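Local coordinates for protein alpha-L-arabinofuranosidase B (Aspergillus kawachii, PDB 6SXT) that hydrolyses terminal non-reducing alpha-L-arabinofuranosyl residues from arabinoxylan, arabinan and arabinogalactan, and carries a C-terminal arabinose-binding domain, at residues Val377-Glu389 against Asn410-Pro424. Residues are numbered along the deposited sequence; the frame is centred on the assembly and turned at random.
Sequences VTGLANSQCFSFE and NDGTKQFHEDATFCP. With NAG (2-acetamido-2-deoxy-beta-D-glucopyranose), chain B; EDO (1,2-ethanediol), chain C.
A disulfide and a single antiparallel bridge join residues 377-389 to residues 410-424 in the C-terminal arabinose-binding domain. Cys385 SG meets Cys423 SG at 2.3 Å, long for a disulfide, with a chi3 of 92°. Next to it, Phe386 and Phe422 form a hydrogen-bonded pair. Phe386 N donates to Phe422 O, and Phe422 N returns a bond of 2.8 Å to Phe386 O. It is the one bridge between the segments; strands 386-389 and 422-424 run at 109° to each other. At the next residue the Ser387 side chain makes the link. Ser387 OG donates to Ala420 O at 2.8 Å, from above the carbonyl plane. The same hydroxyl oxygen accepts from Leu380 N. A water donates to Ala420 O as well and accepts from Phe388 N.

The domain is a beta-trefoil, and here the connection between strands 374-378 and 386-390 packs on the C-terminal half of helix 414-419 and the residues just after it. Thr421 OG1 ties the two together. It accepts from Ala381 N at 2.9 Å and donates to His417 O, whose other donor, Ala420 N, comes from the opposite face of the carbonyl. With OG1 beside its own backbone N (chi1 -60°), Thr421 CG2 lies anti to that N and touches Cys385 CB at 3.7 Å. Leu380 lies against the helix. Its CB rests on His417 CB, and its CD1 reaches the edge of the Phe416 ring, 4.1 Å from CE1, and Ala420 CB. Ala381 CB touches His417 O and Glu418 CG; Glu418 OE1 is hydrogen-bonded to Gln287 NE2. Beside the disulfide, the Phe386 ring crosses Pro424 at about a right angle, CD2 lying 3.6 Å from Pro424 CG. The same helix carries Asp419, a substrate-binding residue that forms a salt bridge with Arg399.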
ATOM      1  N   VAL A 377       1.383  -4.446  23.609  1.00 20.98           N
ATOM      2  CA  VAL A 377       1.669  -3.016  23.725  1.00 21.37           C
ATOM      3  C   VAL A 377       1.140  -2.305  22.472  1.00 20.86           C
ATOM      4  O   VAL A 377       0.959  -2.935  21.419  1.00 19.95           O
ATOM      5  CB  VAL A 377       3.146  -2.744  23.933  1.00 27.35           C
ATOM      6  CG1 VAL A 377       3.718  -3.579  25.097  1.00 29.88           C
ATOM      7  CG2 VAL A 377       3.964  -2.952  22.730  1.00 26.44           C
ATOM      8  N   THR A 378       0.988  -1.017  22.604  1.00 20.82           N
ATOM      9  CA  THR A 378       0.623  -0.169  21.448  1.00 19.09           C
ATOM     10  C   THR A 378       1.556  -0.501  20.293  1.00 20.18           C
ATOM     11  O   THR A 378       2.803  -0.551  20.419  1.00 21.94           O
ATOM     12  CB  THR A 378       0.658   1.310  21.819  1.00 23.05           C
ATOM     13  OG1 THR A 378      -0.184   1.429  22.952  1.00 22.93           O
ATOM     14  CG2 THR A 378       0.170   2.177  20.672  1.00 22.63           C
ATOM     15  N   GLY A 379       0.959  -0.649  19.092  1.00 18.77           N
ATOM     16  CA  GLY A 379       1.741  -1.004  17.910  1.00 18.12           C
ATOM     17  C   GLY A 379       2.880  -0.048  17.679  1.00 19.58           C
ATOM     18  O   GLY A 379       2.695   1.207  17.671  1.00 20.33           O
ATOM     19  N   LEU A 380       4.033  -0.607  17.423  1.00 19.37           N
ATOM     20  CA  LEU A 380       5.257   0.200  17.299  1.00 19.45           C
ATOM     21  C   LEU A 380       5.180   1.088  16.056  1.00 21.54           C
ATOM     22  O   LEU A 380       5.840   2.146  16.087  1.00 22.12           O
ATOM     23  CB  LEU A 380       6.468  -0.715  17.280  1.00 20.43           C
ATOM     24  CG  LEU A 380       6.757  -1.421  18.621  1.00 21.98           C
ATOM     25  CD1 LEU A 380       7.832  -2.412  18.442  1.00 21.62           C
ATOM     26  CD2 LEU A 380       7.171  -0.393  19.674  1.00 25.88           C
ATOM     27  N   ALA A 381       4.554   0.625  14.972  1.00 19.06           N
ATOM     28  CA  ALA A 381       4.455   1.461  13.740  1.00 19.00           C
ATOM     29  C   ALA A 381       3.064   2.030  13.499  1.00 21.05           C
ATOM     30  O   ALA A 381       2.918   2.846  12.563  1.00 21.53           O
ATOM     31  CB  ALA A 381       4.882   0.661  12.549  1.00 19.01           C
ATOM     32  N   ASN A 382       2.084   1.632  14.275  1.00 19.51           N
ATOM     33  CA  ASN A 382       0.701   2.104  14.078  1.00 19.24           C
ATOM     34  C   ASN A 382      -0.028   1.999  15.399  1.00 20.37           C
ATOM     35  O   ASN A 382      -0.138   0.880  15.904  1.00 21.28           O
ATOM     36  CB  ASN A 382      -0.017   1.354  12.958  1.00 19.88           C
ATOM     37  CG  ASN A 382      -1.360   2.009  12.726  1.00 21.92           C
ATOM     38  OD1 ASN A 382      -2.257   1.926  13.561  1.00 25.31           O
ATOM     39  ND2 ASN A 382      -1.501   2.696  11.590  1.00 23.51           N
ATOM     40  N   SER A 383      -0.492   3.126  15.918  1.00 19.65           N
ATOM     41  CA  SER A 383      -1.051   3.150  17.287  1.00 20.09           C
ATOM     42  C   SER A 383      -2.434   2.501  17.389  1.00 22.49           C
ATOM     43  O   SER A 383      -2.889   2.310  18.504  1.00 22.06           O
ATOM     44  CB  SER A 383      -1.076   4.574  17.808  1.00 24.69           C
ATOM     45  OG  SER A 383      -2.009   5.280  17.045  1.00 27.56           O
ATOM     46  N   GLN A 384      -3.126   2.142  16.284  1.00 19.08           N
ATOM     47  CA  GLN A 384      -4.385   1.369  16.341  1.00 19.53           C
ATOM     48  C   GLN A 384      -4.101  -0.120  16.526  1.00 17.95           C
ATOM     49  O   GLN A 384      -4.930  -0.836  16.994  1.00 20.58           O
ATOM     50  CB  GLN A 384      -5.172   1.365  15.006  1.00 22.33           C
ATOM     51  CG  GLN A 384      -5.633   2.669  14.480  1.00 27.27           C
ATOM     52  CD  GLN A 384      -6.651   2.353  13.389  1.00 21.17           C
ATOM     53  OE1 GLN A 384      -7.531   1.514  13.570  1.00 23.51           O
ATOM     54  NE2 GLN A 384      -6.409   3.022  12.284  1.00 22.34           N
ATOM     55  N   CYS A 385      -2.923  -0.552  16.110  1.00 19.01           N
ATOM     56  CA  CYS A 385      -2.531  -1.955  16.063  1.00 18.43           C
ATOM     57  C   CYS A 385      -1.665  -2.234  17.299  1.00 17.66           C
ATOM     58  O   CYS A 385      -1.698  -1.432  18.274  1.00 18.61           O
ATOM     59  CB  CYS A 385      -1.868  -2.273  14.753  1.00 19.28           C
ATOM     60  SG  CYS A 385      -3.065  -1.959  13.390  1.00 22.13           S
ATOM     61  N   PHE A 386      -1.055  -3.410  17.324  1.00 18.09           N
ATOM     62  CA  PHE A 386      -0.379  -3.914  18.548  1.00 18.53           C
ATOM     63  C   PHE A 386       0.963  -4.522  18.168  1.00 19.09           C
ATOM     64  O   PHE A 386       1.256  -4.967  17.023  1.00 17.37           O
ATOM     65  CB  PHE A 386      -1.272  -4.881  19.321  1.00 18.53           C
ATOM     66  CG  PHE A 386      -2.539  -4.247  19.812  1.00 18.65           C
ATOM     67  CD1 PHE A 386      -2.543  -3.484  20.961  1.00 20.47           C
ATOM     68  CD2 PHE A 386      -3.697  -4.291  19.050  1.00 19.91           C
ATOM     69  CE1 PHE A 386      -3.695  -2.860  21.402  1.00 21.78           C
ATOM     70  CE2 PHE A 386      -4.844  -3.667  19.487  1.00 20.73           C
ATOM     71  CZ  PHE A 386      -4.849  -2.934  20.649  1.00 21.59           C
ATOM     72  N   SER A 387       1.805  -4.615  19.233  1.00 18.04           N
ATOM     73  CA  SER A 387       3.065  -5.367  19.176  1.00 18.40           C
ATOM     74  C   SER A 387       3.099  -6.305  20.400  1.00 17.99           C
ATOM     75  O   SER A 387       2.445  -5.972  21.407  1.00 19.04           O
ATOM     76  CB  SER A 387       4.245  -4.435  19.124  1.00 18.64           C
ATOM     77  OG  SER A 387       4.218  -3.585  17.948  1.00 19.29           O
ATOM     78  N   PHE A 388       3.746  -7.450  20.249  1.00 17.73           N
ATOM     79  CA  PHE A 388       3.701  -8.546  21.240  1.00 19.53           C
ATOM     80  C   PHE A 388       5.095  -8.726  21.833  1.00 19.52           C
ATOM     81  O   PHE A 388       6.018  -9.071  21.122  1.00 19.08           O
ATOM     82  CB  PHE A 388       3.185  -9.809  20.574  1.00 20.02           C
ATOM     83  CG  PHE A 388       1.752  -9.643  20.131  1.00 21.76           C
ATOM     84  CD1 PHE A 388       0.720  -9.953  20.983  1.00 22.60           C
ATOM     85  CD2 PHE A 388       1.452  -9.062  18.916  1.00 22.28           C
ATOM     86  CE1 PHE A 388      -0.599  -9.731  20.629  1.00 25.24           C
ATOM     87  CE2 PHE A 388       0.126  -8.857  18.556  1.00 22.61           C
ATOM     88  CZ  PHE A 388      -0.886  -9.193  19.405  1.00 23.55           C
ATOM     89  N   GLU A 389       5.228  -8.312  23.081  1.00 20.20           N
ATOM     90  CA  GLU A 389       6.521  -8.294  23.809  1.00 21.50           C
ATOM     91  C   GLU A 389       6.630  -9.582  24.637  1.00 21.35           C
ATOM     92  O   GLU A 389       5.694  -9.969  25.298  1.00 21.19           O
ATOM     93  CB  GLU A 389       6.562  -7.083  24.733  1.00 21.80           C
ATOM     94  CG  GLU A 389       7.913  -6.927  25.417  1.00 21.06           C
ATOM     95  CD  GLU A 389       7.906  -5.807  26.411  1.00 27.13           C
ATOM     96  OE1 GLU A 389       6.811  -5.306  26.692  1.00 32.28           O
ATOM     97  OE2 GLU A 389       8.970  -5.332  26.745  1.00 25.31           O
ATOM     98  N   ASN A 410      13.854  -4.873  20.030  1.00 21.01           N
ATOM     99  CA  ASN A 410      13.523  -3.576  19.383  1.00 22.70           C
ATOM    100  C   ASN A 410      14.812  -2.758  19.290  1.00 28.78           C
ATOM    101  O   ASN A 410      15.372  -2.463  20.331  1.00 28.90           O
ATOM    102  CB  ASN A 410      12.482  -2.862  20.190  1.00 23.57           C
ATOM    103  CG  ASN A 410      12.061  -1.514  19.622  1.00 23.99           C
ATOM    104  OD1 ASN A 410      12.405  -1.191  18.500  1.00 24.83           O
ATOM    105  ND2 ASN A 410      11.349  -0.769  20.441  1.00 27.25           N
ATOM    106  N   ASP A 411      15.241  -2.416  18.079  1.00 24.89           N
ATOM    107  CA  ASP A 411      16.454  -1.608  17.803  1.00 29.13           C
ATOM    108  C   ASP A 411      16.071  -0.144  17.510  1.00 34.24           C
ATOM    109  O   ASP A 411      16.968   0.607  17.164  1.00 35.43           O
ATOM    110  CB  ASP A 411      17.226  -2.330  16.726  1.00 31.31           C
ATOM    111  CG  ASP A 411      16.544  -2.256  15.361  1.00 34.72           C
ATOM    112  OD1 ASP A 411      15.467  -1.602  15.295  1.00 28.40           O
ATOM    113  OD2 ASP A 411      17.017  -2.945  14.457  1.00 36.20           O
ATOM    114  N   GLY A 412      14.822   0.257  17.739  1.00 29.16           N
ATOM    115  CA  GLY A 412      14.277   1.625  17.654  1.00 30.52           C
ATOM    116  C   GLY A 412      14.060   2.064  16.199  1.00 31.61           C
ATOM    117  O   GLY A 412      13.610   3.167  16.008  1.00 33.79           O
ATOM    118  N   THR A 413      14.385   1.237  15.237  1.00 26.11           N
ATOM    119  CA  THR A 413      14.269   1.571  13.785  1.00 28.94           C
ATOM    120  C   THR A 413      12.816   1.514  13.271  1.00 28.92           C
ATOM    121  O   THR A 413      12.031   0.629  13.671  1.00 25.18           O
ATOM    122  CB  THR A 413      15.131   0.683  12.909  1.00 26.49           C
ATOM    123  OG1 THR A 413      14.771  -0.680  12.898  1.00 28.08           O
ATOM    124  CG2 THR A 413      16.609   0.743  13.287  1.00 32.07           C
ATOM    125  N   LYS A 414      12.543   2.374  12.287  1.00 28.40           N
ATOM    126  CA  LYS A 414      11.288   2.278  11.483  1.00 27.06           C
ATOM    127  C   LYS A 414      11.116   0.848  10.975  1.00 23.22           C
ATOM    128  O   LYS A 414       9.999   0.285  11.073  1.00 23.78           O
ATOM    129  CB  LYS A 414      11.349   3.304  10.348  1.00 25.84           C
ATOM    130  CG  LYS A 414      10.190   3.167   9.365  1.00 25.63           C
ATOM    131  CD  LYS A 414      10.300   4.188   8.259  1.00 25.07           C
ATOM    132  CE  LYS A 414       9.258   3.902   7.163  1.00 23.17           C
ATOM    133  NZ  LYS A 414       9.135   5.138   6.412  1.00 26.18           N
ATOM    134  N   GLN A 415      12.104   0.215  10.387  1.00 24.45           N
ATOM    135  CA  GLN A 415      11.940  -1.123   9.827  1.00 23.09           C
ATOM    136  C   GLN A 415      11.504  -2.157  10.893  1.00 23.99           C
ATOM    137  O   GLN A 415      10.555  -2.934  10.678  1.00 21.34           O
ATOM    138  CB  GLN A 415      13.211  -1.607   9.147  1.00 29.28           C
ATOM    139  CG  GLN A 415      12.969  -2.793   8.248  1.00 30.91           C
ATOM    140  CD  GLN A 415      11.929  -2.488   7.189  1.00 37.48           C
ATOM    141  OE1 GLN A 415      12.086  -1.580   6.374  1.00 40.72           O
ATOM    142  NE2 GLN A 415      10.812  -3.201   7.209  1.00 35.09           N
ATOM    143  N   PHE A 416      12.172  -2.200  12.039  1.00 21.94           N
ATOM    144  CA  PHE A 416      11.750  -3.107  13.119  1.00 20.73           C
ATOM    145  C   PHE A 416      10.309  -2.822  13.526  1.00 18.54           C
ATOM    146  O   PHE A 416       9.498  -3.744  13.649  1.00 19.06           O
ATOM    147  CB  PHE A 416      12.669  -2.940  14.343  1.00 22.49           C
ATOM    148  CG  PHE A 416      12.334  -3.929  15.419  1.00 20.57           C
ATOM    149  CD1 PHE A 416      11.277  -3.741  16.271  1.00 21.72           C
ATOM    150  CD2 PHE A 416      13.046  -5.123  15.453  1.00 21.18           C
ATOM    151  CE1 PHE A 416      10.965  -4.709  17.214  1.00 22.53           C
ATOM    152  CE2 PHE A 416      12.718  -6.103  16.372  1.00 22.18           C
ATOM    153  CZ  PHE A 416      11.690  -5.866  17.240  1.00 19.54           C
ATOM    154  N   HIS A 417       9.978  -1.567  13.757  1.00 18.70           N
ATOM    155  CA  HIS A 417       8.627  -1.150  14.185  1.00 18.30           C
ATOM    156  C   HIS A 417       7.596  -1.729  13.212  1.00 17.75           C
ATOM    157  O   HIS A 417       6.579  -2.305  13.659  1.00 17.95           O
ATOM    158  CB  HIS A 417       8.484   0.361  14.261  1.00 19.75           C
ATOM    159  CG  HIS A 417       9.297   1.007  15.345  1.00 24.64           C
ATOM    160  ND1 HIS A 417       9.432   2.376  15.401  1.00 29.66           N
ATOM    161  CD2 HIS A 417      10.010   0.492  16.377  1.00 29.41           C
ATOM    162  CE1 HIS A 417      10.162   2.707  16.469  1.00 34.59           C
ATOM    163  NE2 HIS A 417      10.545   1.598  17.076  1.00 32.49           N
ATOM    164  N   GLU A 418       7.857  -1.532  11.930  1.00 18.39           N
ATOM    165  CA  GLU A 418       6.897  -1.996  10.882  1.00 17.16           C
ATOM    166  C   GLU A 418       6.793  -3.515  10.877  1.00 18.19           C
ATOM    167  O   GLU A 418       5.656  -4.055  10.779  1.00 19.11           O
ATOM    168  CB  GLU A 418       7.311  -1.479   9.503  1.00 17.53           C
ATOM    169  CG  GLU A 418       7.203   0.042   9.405  1.00 18.51           C
ATOM    170  CD  GLU A 418       7.369   0.672   8.031  1.00 18.41           C
ATOM    171  OE1 GLU A 418       7.949   0.056   7.156  1.00 20.30           O
ATOM    172  OE2 GLU A 418       6.968   1.831   7.913  1.00 21.65           O
ATOM    173  N   ASP A 419       7.935  -4.215  11.033  1.00 17.46           N
ATOM    174  CA  ASP A 419       7.997  -5.691  10.987  1.00 19.68           C
ATOM    175  C   ASP A 419       7.363  -6.283  12.256  1.00 18.03           C
ATOM    176  O   ASP A 419       7.094  -7.491  12.279  1.00 17.75           O
ATOM    177  CB  ASP A 419       9.470  -6.148  10.984  1.00 24.25           C
ATOM    178  CG  ASP A 419      10.321  -5.862   9.752  1.00 30.54           C
ATOM    179  OD1 ASP A 419       9.737  -5.468   8.683  1.00 25.14           O
ATOM    180  OD2 ASP A 419      11.604  -6.126   9.837  1.00 25.84           O
ATOM    181  N   ALA A 420       7.138  -5.475  13.286  1.00 18.45           N
ATOM    182  CA  ALA A 420       6.661  -5.940  14.617  1.00 18.76           C
ATOM    183  C   ALA A 420       5.246  -5.454  14.929  1.00 17.48           C
ATOM    184  O   ALA A 420       4.798  -5.550  16.066  1.00 17.21           O
ATOM    185  CB  ALA A 420       7.636  -5.495  15.696  1.00 18.47           C
ATOM    186  N   THR A 421       4.522  -4.901  13.943  1.00 16.89           N
ATOM    187  CA  THR A 421       3.172  -4.369  14.195  1.00 16.39           C
ATOM    188  C   THR A 421       2.141  -5.261  13.522  1.00 15.71           C
ATOM    189  O   THR A 421       2.285  -5.575  12.331  1.00 16.81           O
ATOM    190  CB  THR A 421       3.080  -2.920  13.712  1.00 16.71           C
ATOM    191  OG1 THR A 421       4.039  -2.131  14.407  1.00 18.17           O
ATOM    192  CG2 THR A 421       1.731  -2.313  13.962  1.00 16.75           C
ATOM    193  N   PHE A 422       1.139  -5.641  14.284  1.00 16.38           N
ATOM    194  CA  PHE A 422       0.089  -6.576  13.809  1.00 16.59           C
ATOM    195  C   PHE A 422      -1.252  -6.015  14.209  1.00 17.95           C
ATOM    196  O   PHE A 422      -1.465  -5.482  15.316  1.00 18.29           O
ATOM    197  CB  PHE A 422       0.328  -7.976  14.372  1.00 17.06           C
ATOM    198  CG  PHE A 422       1.635  -8.552  13.899  1.00 16.81           C
ATOM    199  CD1 PHE A 422       1.770  -9.261  12.718  1.00 17.65           C
ATOM    200  CD2 PHE A 422       2.780  -8.316  14.643  1.00 17.42           C
ATOM    201  CE1 PHE A 422       2.989  -9.731  12.268  1.00 17.92           C
ATOM    202  CE2 PHE A 422       3.999  -8.811  14.219  1.00 17.80           C
ATOM    203  CZ  PHE A 422       4.129  -9.479  13.020  1.00 19.62           C
ATOM    204  N   CYS A 423      -2.217  -6.199  13.304  1.00 17.34           N
ATOM    205  CA  CYS A 423      -3.556  -5.636  13.445  1.00 17.03           C
ATOM    206  C   CYS A 423      -4.531  -6.764  13.694  1.00 15.54           C
ATOM    207  O   CYS A 423      -4.668  -7.660  12.863  1.00 17.10           O
ATOM    208  CB  CYS A 423      -3.951  -4.890  12.184  1.00 18.73           C
ATOM    209  SG  CYS A 423      -2.788  -3.530  11.784  1.00 22.87           S
ATOM    210  N   PRO A 424      -5.190  -6.823  14.872  1.00 17.28           N
ATOM    211  CA  PRO A 424      -6.123  -7.896  15.153  1.00 18.18           C
ATOM    212  C   PRO A 424      -7.280  -7.800  14.155  1.00 18.82           C
ATOM    213  O   PRO A 424      -7.759  -6.679  13.841  1.00 18.58           O
ATOM    214  CB  PRO A 424      -6.578  -7.659  16.581  1.00 19.54           C
ATOM    215  CG  PRO A 424      -5.464  -6.808  17.162  1.00 21.53           C
ATOM    216  CD  PRO A 424      -4.977  -5.944  16.025  1.00 18.64           C
TER
HETATM  217  C1  NAG B   2      17.396   4.919   9.126  1.00 39.09           C
HETATM  218  C2  NAG B   2      17.203   4.437  10.576  1.00 32.32           C
HETATM  219  C3  NAG B   2      18.580   4.200  11.246  1.00 42.11           C
HETATM  220  C4  NAG B   2      19.339   3.179  10.427  1.00 51.72           C
HETATM  221  C5  NAG B   2      19.413   3.619   8.950  1.00 57.58           C
HETATM  222  C6  NAG B   2      20.005   2.512   8.087  1.00 58.75           C
HETATM  223  C7  NAG B   2      15.151   5.041  11.713  1.00 31.49           C
HETATM  224  C8  NAG B   2      14.470   6.090  12.479  1.00 33.46           C
HETATM  225  N2  NAG B   2      16.384   5.328  11.307  1.00 28.33           N
HETATM  226  O3  NAG B   2      18.383   3.658  12.558  1.00 42.50           O
HETATM  227  O4  NAG B   2      20.634   2.960  11.047  1.00 72.91           O
HETATM  228  O5  NAG B   2      18.103   3.943   8.388  1.00 44.82           O
HETATM  229  O6  NAG B   2      19.641   2.725   6.701  1.00 70.38           O
HETATM  230  O7  NAG B   2      14.666   3.962  11.355  1.00 30.33           O
HETATM  231  C1  EDO C 529      16.411   1.802  21.237  1.00 59.68           C
HETATM  232  O1  EDO C 529      17.483   1.221  20.542  1.00 62.68           O
HETATM  233  C2  EDO C 529      15.605   0.782  21.935  1.00 54.35           C
HETATM  234  O2  EDO C 529      14.416   1.308  22.477  1.00 52.90           O
HETATM  235  O   HOH W   1       4.991  -7.732  17.708  1.00 19.72           O